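Local coordinates for protein Lys-gingipain W83 (Porphyromonas gingivalis, PDB 3KM5) that cleaves proteins after lysine as a secreted cysteine protease, the part here being its calcium-binding K2 cleaved adhesin domain, of a type haemolytic in vitro when isolated, at residues A77-Y82 with E144-L149; V97-T102 with T110-E115; S140-R145 with Y168-D173. All coordinates share one frame; numbering follows the deposited sequence. Where two conformers were deposited one is given.

The three contacts lie in one beta jelly-roll domain. Interactions 1 and 3 share Glu144 and Arg145: residues 144-149 pair with 77-82 as neighbouring strands, while the chain just before them sends Trp142 across to the strand 168-177. The centres of interactions 1 and 3 are about 14 Å apart. Interaction 2 belongs to the other sheet, with its centre about 11 Å from that of interaction 1. The two sheets meet through Tyr82 OH on Phe113 CE2 (3.3 Å) and Val147 CG1 on Val112 CG2 (3.8 Å), and through a salt bridge from Arg145 NE to Glu115 OE2 (2.9 Å). Asp172 of interaction 3 binds a calcium ion; the Tyr82 side chain is about 11 Å from this same ion.

Interaction 1. Residues A77-Y82 with E144-L149; sequences ATKVKY and ERTVDL
Tyr82 and Arg145 form a hydrogen-bonded antiparallel pair whose side chains also meet: Arg145 CB sits over one face of the phenol ring, 3.8 Å from the Tyr82 ring centroid and 29° off its normal, a CH-pi contact. The ring's Tyr82 CE2 edge meets Val147 CG2 at 4.0 Å, near the ring plane. On the sheet face that carries Tyr82 and Val147, Leu149 crosses Val80 at about a right angle, its CD2 on Val80 CG1, while Leu149 CD1 reaches Ala77 CB at 3.7 Å.

The face of Lys79, Lys81, Thr146 and Asp148 is polar. Lys79 and Asp148 lie side by side, and Lys79 NZ makes a salt bridge to Asp148 OD1 at 2.8 Å, meeting the carboxylate from above its plane. Bends in the lysine at chi2 (77°) and chi3 (90°) place CD and CE beside Asp148 OD1. Lys79 CG presses on Thr146 CG2 at 3.5 Å, a tight carbon pair. Lys81 lays its CG against Thr146 OG1 and Glu144 OE2, but its NZ hydrogen-bonds to Tyr83 OH.

Val80 with Val147 and Tyr82 with Arg145 each exchange two backbone bonds, and Leu149 N to Thr78 O (3.0 Å) extends the ladder. A water donates to both Ala77 O and Leu149 O. On its other side the strand 79-86 pairs with 168-177, where Thr78 and Lys79 both face Thr177 in a classic beta bulge. This is an antiparallel strand pair of one jelly-roll sheet, its polar face turned away from the second sheet, its apolar face (Tyr82, Val147, Leu149) packed on that sheet's strands 95-100 and 109-115.

Interaction 2. Residues V97-T102 with T110-E115; sequences VMISKT and TVVFEE
Val97 O is gripped by two backbone donors of the opposing strand, Val112 N at 2.9 Å and Phe113 N at 3.3 Å. The first lies in the carbonyl plane and the second is tilted 18° from it. Val97 N in turn donates to Phe113 O at 2.8 Å. With two residues facing one, the register shifts by a residue: Met98 pairs with Val111, and Ile99 exchanges two bonds with Thr110.

The bulge places Val112 beside the valine and isoleucine of the other strand. Val112 CG1 is anti to the carbonyl carbon (chi1 -62°), which leaves CG2 between the backbone N and the carbonyl carbon. Val112 CG2 comes to 3.4 Å from Val97 O, while Val112 CG1 meets Ile99 CG1 at 3.7 Å, the two side chains crossing at about a right angle. Val97 CG2 approaches the Phe113 ring at its edge, near CD2. On the opposite face Met98, bent at chi3 (74°), brings its CE to Val111 CG2 at 3.7 Å. A water donating to Ile99 O has only a weak link to Thr110 OG1.

This is a beta hairpin of strands 95-100 and 109-115 interrupted by a classic beta bulge, with 109-115 as an edge strand of one sheet of the jelly roll.

Interaction 3. Residues S140-R145 with Y168-D173; sequences SVWIER and YILLDD. With CA (calcium ion), chain D.
Trp142 points the six-membered end of its indole at the strand 168-173, crossing Leu170 at about a right angle. Trp142 CH2 rests on Leu170 CB at 3.7 Å, and the neighbouring Trp142 CZ3 touches Asp172 CB at 3.9 Å; Leu170 CB and Asp172 CB both approach the ring obliquely. Leu171 C, from the residue that separates them in sequence, lies at the ring edge, near its plane. The indole and the Asp172 side chain cross obliquely, and the ring and carboxylate planes are 60° apart; the aspartate touches the ring with CB. Asp172 CG stands anti to the backbone N (chi1 -160°), and the oxygens it carries both bind the calcium ion, OD1 at 2.5 Å and OD2 at 2.6 Å from the metal.

At the other end of the contact, Ser140 OG lies in the plane of the Tyr168 ring at its edge and accepts a hydrogen bond from Tyr168 OH at 3.0 Å. Ser140 OG also hydrogen-bonds to Val86 O, tying this loop to the strand 79-86. The Tyr168 ring lies next to Pro138 of a proteolytic processing site, and Trp142 also meets His47 and Val52.

Thr8, Glu10, Gly48 and Asn51 complete the protein ligands, and a water bound to the metal at 2.4 Å donates to Asp173 OD1. Asp172 thus faces two ways: its CB packs against the tryptophan, while its bidentate carboxylate joins the strand 168-177 to the segments carrying the other ligands, and the calcium would offset the negative charges of Asp172 and Glu10.

Interaction 1. Residues A77-Y82 with E144-L149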
loop_
_atom_site.group_PDB
_atom_site.type_symbol
_atom_site.label_atom_id
_atom_site.label_comp_id
_atom_site.label_asym_id
_atom_site.label_seq_id
_atom_site.Cartn_x
_atom_site.Cartn_y
_atom_site.Cartn_z
ATOM N N ALA A 77 11.007 -16.214 -3.073
ATOM C CA ALA A 77 10.092 -15.490 -3.921
ATOM C C ALA A 77 10.818 -14.990 -5.163
ATOM O O ALA A 77 11.919 -14.475 -5.049
ATOM C CB ALA A 77 9.497 -14.312 -3.142
ATOM N N THR A 78 10.210 -15.190 -6.328
ATOM C CA THR A 78 10.731 -14.763 -7.587
ATOM C C THR A 78 9.874 -13.665 -8.229
ATOM O O THR A 78 10.346 -12.984 -9.140
ATOM C CB THR A 78 10.825 -15.936 -8.549
ATOM O OG1 THR A 78 9.558 -16.621 -8.598
ATOM C CG2 THR A 78 11.875 -16.949 -8.076
ATOM N N LYS A 79 8.622 -13.505 -7.775
ATOM C CA LYS A 79 7.675 -12.561 -8.376
ATOM C C LYS A 79 6.760 -12.063 -7.261
ATOM O O LYS A 79 6.396 -12.842 -6.381
ATOM C CB LYS A 79 6.837 -13.202 -9.486
ATOM C CG LYS A 79 6.363 -12.212 -10.556
ATOM C CD LYS A 79 7.488 -11.851 -11.540
ATOM C CE LYS A 79 7.526 -12.777 -12.734
ATOM N NZ LYS A 79 8.822 -12.728 -13.513
ATOM N N VAL A 80 6.400 -10.772 -7.284
ATOM C CA VAL A 80 5.258 -10.291 -6.500
ATOM C C VAL A 80 4.245 -9.639 -7.468
ATOM O O VAL A 80 4.621 -8.867 -8.349
ATOM C CB VAL A 80 5.715 -9.344 -5.334
ATOM C CG1 VAL A 80 6.440 -8.042 -5.851
ATOM C CG2 VAL A 80 4.528 -9.011 -4.421
ATOM N N LYS A 81 2.988 -10.042 -7.365
ATOM C CA LYS A 81 1.921 -9.476 -8.147
ATOM C C LYS A 81 0.934 -8.880 -7.145
ATOM O O LYS A 81 0.640 -9.496 -6.106
ATOM C CB LYS A 81 1.271 -10.558 -9.015
ATOM C CG LYS A 81 0.127 -10.022 -9.871
ATOM C CD LYS A 81 -1.186 -10.325 -9.302
ATOM C CE LYS A 81 -1.550 -11.728 -9.598
ATOM N NZ LYS A 81 -2.983 -11.973 -9.321
ATOM N N TYR A 82 0.363 -7.729 -7.434
ATOM C CA TYR A 82 -0.504 -7.064 -6.483
ATOM C C TYR A 82 -1.428 -6.127 -7.254
ATOM O O TYR A 82 -1.247 -5.899 -8.456
ATOM C CB TYR A 82 0.294 -6.273 -5.425
ATOM C CG TYR A 82 1.208 -5.234 -6.038
ATOM C CD1 TYR A 82 0.793 -3.917 -6.188
ATOM C CD2 TYR A 82 2.458 -5.575 -6.561
ATOM C CE1 TYR A 82 1.624 -2.949 -6.777
ATOM C CE2 TYR A 82 3.281 -4.626 -7.152
ATOM C CZ TYR A 82 2.866 -3.329 -7.260
ATOM O OH TYR A 82 3.710 -2.429 -7.878
ATOM N N GLU A 144 -3.410 -3.766 -11.718
ATOM C CA GLU A 144 -2.526 -4.899 -11.501
ATOM C C GLU A 144 -1.073 -4.533 -11.828
ATOM O O GLU A 144 -0.807 -3.855 -12.813
ATOM C CB GLU A 144 -2.969 -6.097 -12.357
ATOM C CG GLU A 144 -2.158 -7.372 -12.065
ATOM C CD GLU A 144 -2.594 -8.609 -12.825
ATOM O OE1 GLU A 144 -3.544 -8.557 -13.624
ATOM O OE2 GLU A 144 -1.940 -9.657 -12.616
ATOM N N ARG A 145 -0.151 -5.043 -11.035
ATOM C CA ARG A 145 1.282 -4.979 -11.308
ATOM C C ARG A 145 1.940 -6.290 -11.000
ATOM O O ARG A 145 1.506 -6.954 -10.079
ATOM C CB ARG A 145 1.933 -3.891 -10.433
ATOM C CG ARG A 145 1.510 -2.469 -10.770
ATOM C CD ARG A 145 2.049 -2.006 -12.101
ATOM N NE ARG A 145 1.625 -0.654 -12.478
ATOM C CZ ARG A 145 0.706 -0.356 -13.392
ATOM N NH1 ARG A 145 -0.014 -1.281 -14.008
ATOM N NH2 ARG A 145 0.446 0.912 -13.668
ATOM N N THR A 146 2.963 -6.650 -11.762
ATOM C CA THR A 146 3.761 -7.853 -11.548
ATOM C C THR A 146 5.230 -7.419 -11.631
ATOM O O THR A 146 5.674 -6.905 -12.662
ATOM C CB THR A 146 3.419 -8.912 -12.633
ATOM O OG1 THR A 146 2.037 -9.245 -12.591
ATOM C CG2 THR A 146 4.228 -10.181 -12.436
ATOM N N VAL A 147 5.960 -7.652 -10.542
ATOM C CA VAL A 147 7.306 -7.138 -10.385
ATOM C C VAL A 147 8.263 -8.300 -10.149
ATOM O O VAL A 147 8.033 -9.154 -9.292
ATOM C CB VAL A 147 7.360 -6.162 -9.212
ATOM C CG1 VAL A 147 8.800 -5.731 -8.910
ATOM C CG2 VAL A 147 6.507 -4.951 -9.555
ATOM N N ASP A 148 9.321 -8.343 -10.940
ATOM C CA ASP A 148 10.346 -9.367 -10.838
ATOM C C ASP A 148 11.164 -9.141 -9.547
ATOM O O ASP A 148 11.525 -8.015 -9.246
ATOM C CB ASP A 148 11.326 -9.278 -12.024
ATOM C CG ASP A 148 10.708 -9.535 -13.377
ATOM O OD1 ASP A 148 9.578 -10.033 -13.480
ATOM O OD2 ASP A 148 11.430 -9.255 -14.362
ATOM N N LEU A 149 11.434 -10.211 -8.786
ATOM C CA LEU A 149 12.248 -10.102 -7.575
ATOM C C LEU A 149 13.645 -10.691 -7.804
ATOM O O LEU A 149 13.748 -11.826 -8.281
ATOM C CB LEU A 149 11.567 -10.777 -6.399
ATOM C CG LEU A 149 10.149 -10.298 -6.098
ATOM C CD1 LEU A 149 9.514 -11.169 -5.020
ATOM C CD2 LEU A 149 10.169 -8.870 -5.670
HETATM O O HOH W 1 14.284 -14.511 -7.176
#

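Interaction 2. Residues V97-T102 with T110-E115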
loop_
_atom_site.group_PDB
_atom_site.type_symbol
_atom_site.label_atom_id
_atom_site.label_comp_id
_atom_site.label_asym_id
_atom_site.label_seq_id
_atom_site.Cartn_x
_atom_site.Cartn_y
_atom_site.Cartn_z
ATOM N N VAL A 97 8.336 -0.504 -4.943
ATOM C CA VAL A 97 8.484 -1.863 -4.429
ATOM C C VAL A 97 10.011 -2.022 -4.270
ATOM O O VAL A 97 10.802 -1.679 -5.188
ATOM C CB VAL A 97 7.931 -2.926 -5.406
ATOM C CG1 VAL A 97 8.153 -4.344 -4.920
ATOM C CG2 VAL A 97 6.437 -2.686 -5.667
ATOM N N MET A 98 10.440 -2.479 -3.096
ATOM C CA MET A 98 11.838 -2.654 -2.777
ATOM C C MET A 98 12.100 -4.029 -2.250
ATOM O O MET A 98 11.206 -4.718 -1.772
ATOM C CB MET A 98 12.240 -1.634 -1.715
ATOM C CG MET A 98 11.747 -0.212 -2.038
ATOM S SD MET A 98 12.339 0.987 -0.837
ATOM C CE MET A 98 14.053 1.147 -1.266
ATOM N N ILE A 99 13.366 -4.441 -2.320
ATOM C CA ILE A 99 13.763 -5.695 -1.724
ATOM C C ILE A 99 14.976 -5.552 -0.810
ATOM O O ILE A 99 15.869 -4.712 -1.046
ATOM C CB ILE A 99 14.033 -6.793 -2.804
ATOM C CG1 ILE A 99 15.323 -6.479 -3.603
ATOM C CG2 ILE A 99 12.784 -7.015 -3.689
ATOM C CD1 ILE A 99 16.648 -7.136 -3.048
ATOM N N SER A 100 14.988 -6.396 0.222
ATOM C CA SER A 100 16.176 -6.586 1.048
ATOM C C SER A 100 16.570 -8.038 0.982
ATOM O O SER A 100 15.718 -8.926 0.836
ATOM C CB SER A 100 15.856 -6.224 2.495
ATOM O OG SER A 100 16.889 -6.711 3.362
ATOM N N LYS A 101 17.878 -8.274 1.050
ATOM C CA LYS A 101 18.467 -9.621 1.042
ATOM C C LYS A 101 18.964 -9.983 2.441
ATOM O O LYS A 101 19.510 -11.078 2.646
ATOM C CB LYS A 101 19.625 -9.694 0.039
ATOM C CG LYS A 101 19.250 -9.334 -1.375
ATOM C CD LYS A 101 20.474 -9.346 -2.287
ATOM C CE LYS A 101 20.074 -9.135 -3.724
ATOM N NZ LYS A 101 21.284 -9.073 -4.587
ATOM N N THR A 102 18.761 -9.093 3.392
ATOM C CA THR A 102 19.412 -9.225 4.711
ATOM C C THR A 102 18.421 -8.984 5.857
ATOM O O THR A 102 17.861 -9.935 6.368
ATOM C CB THR A 102 20.648 -8.318 4.824
ATOM O OG1 THR A 102 20.316 -6.951 4.594
ATOM C CG2 THR A 102 21.725 -8.759 3.815
ATOM N N THR A 110 16.532 -1.914 -1.502
ATOM C CA THR A 110 16.810 -1.243 -2.773
ATOM C C THR A 110 15.584 -1.342 -3.688
ATOM O O THR A 110 14.829 -2.337 -3.686
ATOM C CB THR A 110 18.066 -1.800 -3.463
ATOM O OG1 THR A 110 17.848 -3.165 -3.817
ATOM C CG2 THR A 110 19.296 -1.678 -2.545
ATOM N N VAL A 111 15.364 -0.268 -4.440
ATOM C CA VAL A 111 14.180 -0.150 -5.299
ATOM C C VAL A 111 14.314 -1.117 -6.461
ATOM O O VAL A 111 15.386 -1.186 -7.098
ATOM C CB VAL A 111 14.041 1.293 -5.872
ATOM C CG1 VAL A 111 12.865 1.393 -6.818
ATOM C CG2 VAL A 111 13.865 2.322 -4.782
ATOM N N VAL A 112 13.273 -1.904 -6.719
ATOM C CA VAL A 112 13.209 -2.735 -7.897
ATOM C C VAL A 112 12.116 -2.280 -8.878
ATOM O O VAL A 112 12.115 -2.734 -10.021
ATOM C CB VAL A 112 12.987 -4.240 -7.544
ATOM C CG1 VAL A 112 14.143 -4.752 -6.715
ATOM C CG2 VAL A 112 11.698 -4.520 -6.841
ATOM N N PHE A 113 11.171 -1.451 -8.435
ATOM C CA PHE A 113 10.106 -0.902 -9.284
ATOM C C PHE A 113 9.572 0.338 -8.602
ATOM O O PHE A 113 9.414 0.315 -7.398
ATOM C CB PHE A 113 8.948 -1.903 -9.471
ATOM C CG PHE A 113 7.720 -1.273 -10.087
ATOM C CD1 PHE A 113 7.773 -0.778 -11.376
ATOM C CD2 PHE A 113 6.558 -1.080 -9.340
ATOM C CE1 PHE A 113 6.669 -0.104 -11.928
ATOM C CE2 PHE A 113 5.449 -0.470 -9.905
ATOM C CZ PHE A 113 5.509 0.013 -11.184
ATOM N N GLU A 114 9.276 1.407 -9.337
ATOM C CA GLU A 114 8.510 2.496 -8.730
ATOM C C GLU A 114 7.781 3.274 -9.809
ATOM O O GLU A 114 8.165 3.219 -10.980
ATOM C CB GLU A 114 9.348 3.387 -7.798
ATOM C CG GLU A 114 10.433 4.152 -8.443
ATOM C CD GLU A 114 11.288 4.990 -7.458
ATOM O OE1 GLU A 114 12.509 5.028 -7.665
ATOM O OE2 GLU A 114 10.755 5.635 -6.519
ATOM N N GLU A 115 6.703 3.950 -9.419
ATOM C CA GLU A 115 5.865 4.670 -10.336
ATOM C C GLU A 115 5.022 5.704 -9.616
ATOM O O GLU A 115 4.922 5.725 -8.399
ATOM C CB GLU A 115 4.960 3.738 -11.139
ATOM C CG GLU A 115 3.875 3.134 -10.297
ATOM C CD GLU A 115 2.899 2.267 -11.084
ATOM O OE1 GLU A 115 2.755 2.476 -12.305
ATOM O OE2 GLU A 115 2.334 1.326 -10.504
HETATM O O HOH W 2 18.797 -4.567 -0.949
#

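Interaction 3. Residues S140-R145 with Y168-D173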
loop_
_atom_site.group_PDB
_atom_site.type_symbol
_atom_site.label_atom_id
_atom_site.label_comp_id
_atom_site.label_asym_id
_atom_site.label_seq_id
_atom_site.Cartn_x
_atom_site.Cartn_y
_atom_site.Cartn_z
ATOM N N SER A 140 -11.854 5.411 -8.170
ATOM C CA SER A 140 -10.718 4.609 -7.646
ATOM C C SER A 140 -10.744 3.204 -8.264
ATOM O O SER A 140 -11.469 2.322 -7.809
ATOM C CB SER A 140 -10.804 4.561 -6.106
ATOM O OG SER A 140 -9.639 4.035 -5.475
ATOM N N VAL A 141 -9.940 3.011 -9.308
ATOM C CA VAL A 141 -9.878 1.754 -10.081
ATOM C C VAL A 141 -8.699 0.881 -9.580
ATOM O O VAL A 141 -7.620 1.418 -9.325
ATOM C CB VAL A 141 -9.661 2.077 -11.582
ATOM C CG1 VAL A 141 -9.464 0.823 -12.415
ATOM C CG2 VAL A 141 -10.814 2.931 -12.136
ATOM N N TRP A 142 -8.889 -0.440 -9.456
ATOM C CA TRP A 142 -7.762 -1.340 -9.044
ATOM C C TRP A 142 -6.899 -1.720 -10.232
ATOM O O TRP A 142 -7.405 -2.170 -11.262
ATOM C CB TRP A 142 -8.300 -2.612 -8.387
ATOM C CG TRP A 142 -8.861 -2.306 -7.080
ATOM C CD1 TRP A 142 -10.164 -1.968 -6.790
ATOM C CD2 TRP A 142 -8.144 -2.202 -5.849
ATOM N NE1 TRP A 142 -10.291 -1.724 -5.446
ATOM C CE2 TRP A 142 -9.058 -1.801 -4.856
ATOM C CE3 TRP A 142 -6.808 -2.368 -5.497
ATOM C CZ2 TRP A 142 -8.688 -1.619 -3.536
ATOM C CZ3 TRP A 142 -6.448 -2.184 -4.170
ATOM C CH2 TRP A 142 -7.390 -1.831 -3.211
ATOM N N ILE A 143 -5.591 -1.559 -10.059
ATOM C CA ILE A 143 -4.617 -1.714 -11.129
ATOM C C ILE A 143 -3.643 -2.836 -10.786
ATOM O O ILE A 143 -3.066 -2.835 -9.701
ATOM C CB ILE A 143 -3.831 -0.405 -11.272
ATOM C CG1 ILE A 143 -4.788 0.747 -11.633
ATOM C CG2 ILE A 143 -2.712 -0.536 -12.313
ATOM C CD1 ILE A 143 -5.531 0.512 -12.876
ATOM N N GLU A 144 -3.410 -3.766 -11.718
ATOM C CA GLU A 144 -2.526 -4.899 -11.501
ATOM C C GLU A 144 -1.073 -4.533 -11.828
ATOM O O GLU A 144 -0.807 -3.855 -12.813
ATOM C CB GLU A 144 -2.969 -6.097 -12.357
ATOM C CG GLU A 144 -2.158 -7.372 -12.065
ATOM C CD GLU A 144 -2.594 -8.609 -12.825
ATOM O OE1 GLU A 144 -3.544 -8.557 -13.624
ATOM O OE2 GLU A 144 -1.940 -9.657 -12.616
ATOM N N ARG A 145 -0.151 -5.043 -11.035
ATOM C CA ARG A 145 1.282 -4.979 -11.308
ATOM C C ARG A 145 1.940 -6.290 -11.000
ATOM O O ARG A 145 1.506 -6.954 -10.079
ATOM C CB ARG A 145 1.933 -3.891 -10.433
ATOM C CG ARG A 145 1.510 -2.469 -10.770
ATOM C CD ARG A 145 2.049 -2.006 -12.101
ATOM N NE ARG A 145 1.625 -0.654 -12.478
ATOM C CZ ARG A 145 0.706 -0.356 -13.392
ATOM N NH1 ARG A 145 -0.014 -1.281 -14.008
ATOM N NH2 ARG A 145 0.446 0.912 -13.668
ATOM N N TYR A 168 -4.354 8.904 -1.261
ATOM C CA TYR A 168 -3.989 7.609 -0.653
ATOM C C TYR A 168 -3.473 6.703 -1.750
ATOM O O TYR A 168 -3.712 6.904 -2.960
ATOM C CB TYR A 168 -5.170 6.917 0.078
ATOM C CG TYR A 168 -6.373 6.712 -0.783
ATOM C CD1 TYR A 168 -6.388 5.712 -1.721
ATOM C CD2 TYR A 168 -7.486 7.553 -0.710
ATOM C CE1 TYR A 168 -7.425 5.504 -2.533
ATOM C CE2 TYR A 168 -8.576 7.341 -1.536
ATOM C CZ TYR A 168 -8.543 6.318 -2.464
ATOM O OH TYR A 168 -9.580 6.088 -3.340
ATOM N N ILE A 169 -2.718 5.693 -1.296
ATOM C CA ILE A 169 -2.527 4.455 -2.058
ATOM C C ILE A 169 -3.035 3.283 -1.231
ATOM O O ILE A 169 -2.761 3.174 -0.028
ATOM C CB ILE A 169 -1.087 4.279 -2.508
ATOM C CG1 ILE A 169 -0.934 2.996 -3.312
ATOM C CG2 ILE A 169 -0.080 4.299 -1.363
ATOM C CD1 ILE A 169 0.283 2.954 -4.199
ATOM N N LEU A 170 -3.839 2.428 -1.867
ATOM C CA LEU A 170 -4.290 1.184 -1.246
ATOM C C LEU A 170 -3.604 0.007 -1.946
ATOM O O LEU A 170 -3.405 0.072 -3.175
ATOM C CB LEU A 170 -5.792 1.004 -1.423
ATOM C CG LEU A 170 -6.652 2.206 -1.079
ATOM C CD1 LEU A 170 -8.141 1.920 -1.346
ATOM C CD2 LEU A 170 -6.422 2.633 0.352
ATOM N N LEU A 171 -3.356 -1.095 -1.216
ATOM C CA LEU A 171 -2.866 -2.337 -1.800
ATOM C C LEU A 171 -3.748 -3.466 -1.351
ATOM O O LEU A 171 -4.272 -3.441 -0.247
ATOM C CB LEU A 171 -1.415 -2.674 -1.408
ATOM C CG LEU A 171 -0.401 -1.578 -1.644
ATOM C CD1 LEU A 171 0.923 -1.879 -0.949
ATOM C CD2 LEU A 171 -0.148 -1.406 -3.135
ATOM N N ASP A 172 -3.890 -4.462 -2.212
ATOM C CA ASP A 172 -4.618 -5.682 -1.827
ATOM C C ASP A 172 -4.128 -6.838 -2.695
ATOM O O ASP A 172 -3.541 -6.652 -3.737
ATOM C CB ASP A 172 -6.112 -5.414 -1.990
ATOM C CG ASP A 172 -7.003 -6.378 -1.194
ATOM O OD1 ASP A 172 -6.474 -7.174 -0.402
ATOM O OD2 ASP A 172 -8.239 -6.236 -1.329
ATOM N N ASP A 173 -4.378 -8.049 -2.209
ATOM C CA ASP A 173 -4.151 -9.268 -2.966
ATOM C C ASP A 173 -2.717 -9.341 -3.492
ATOM O O ASP A 173 -2.439 -9.529 -4.693
ATOM C CB ASP A 173 -5.229 -9.440 -4.072
ATOM C CG ASP A 173 -6.579 -9.793 -3.494
ATOM O OD1 ASP A 173 -6.616 -10.437 -2.432
ATOM O OD2 ASP A 173 -7.622 -9.342 -4.025
HETATM CA CA CA D . -8.596 -7.860 0.686
HETATM O O HOH W 3 -8.431 -9.781 -0.678
#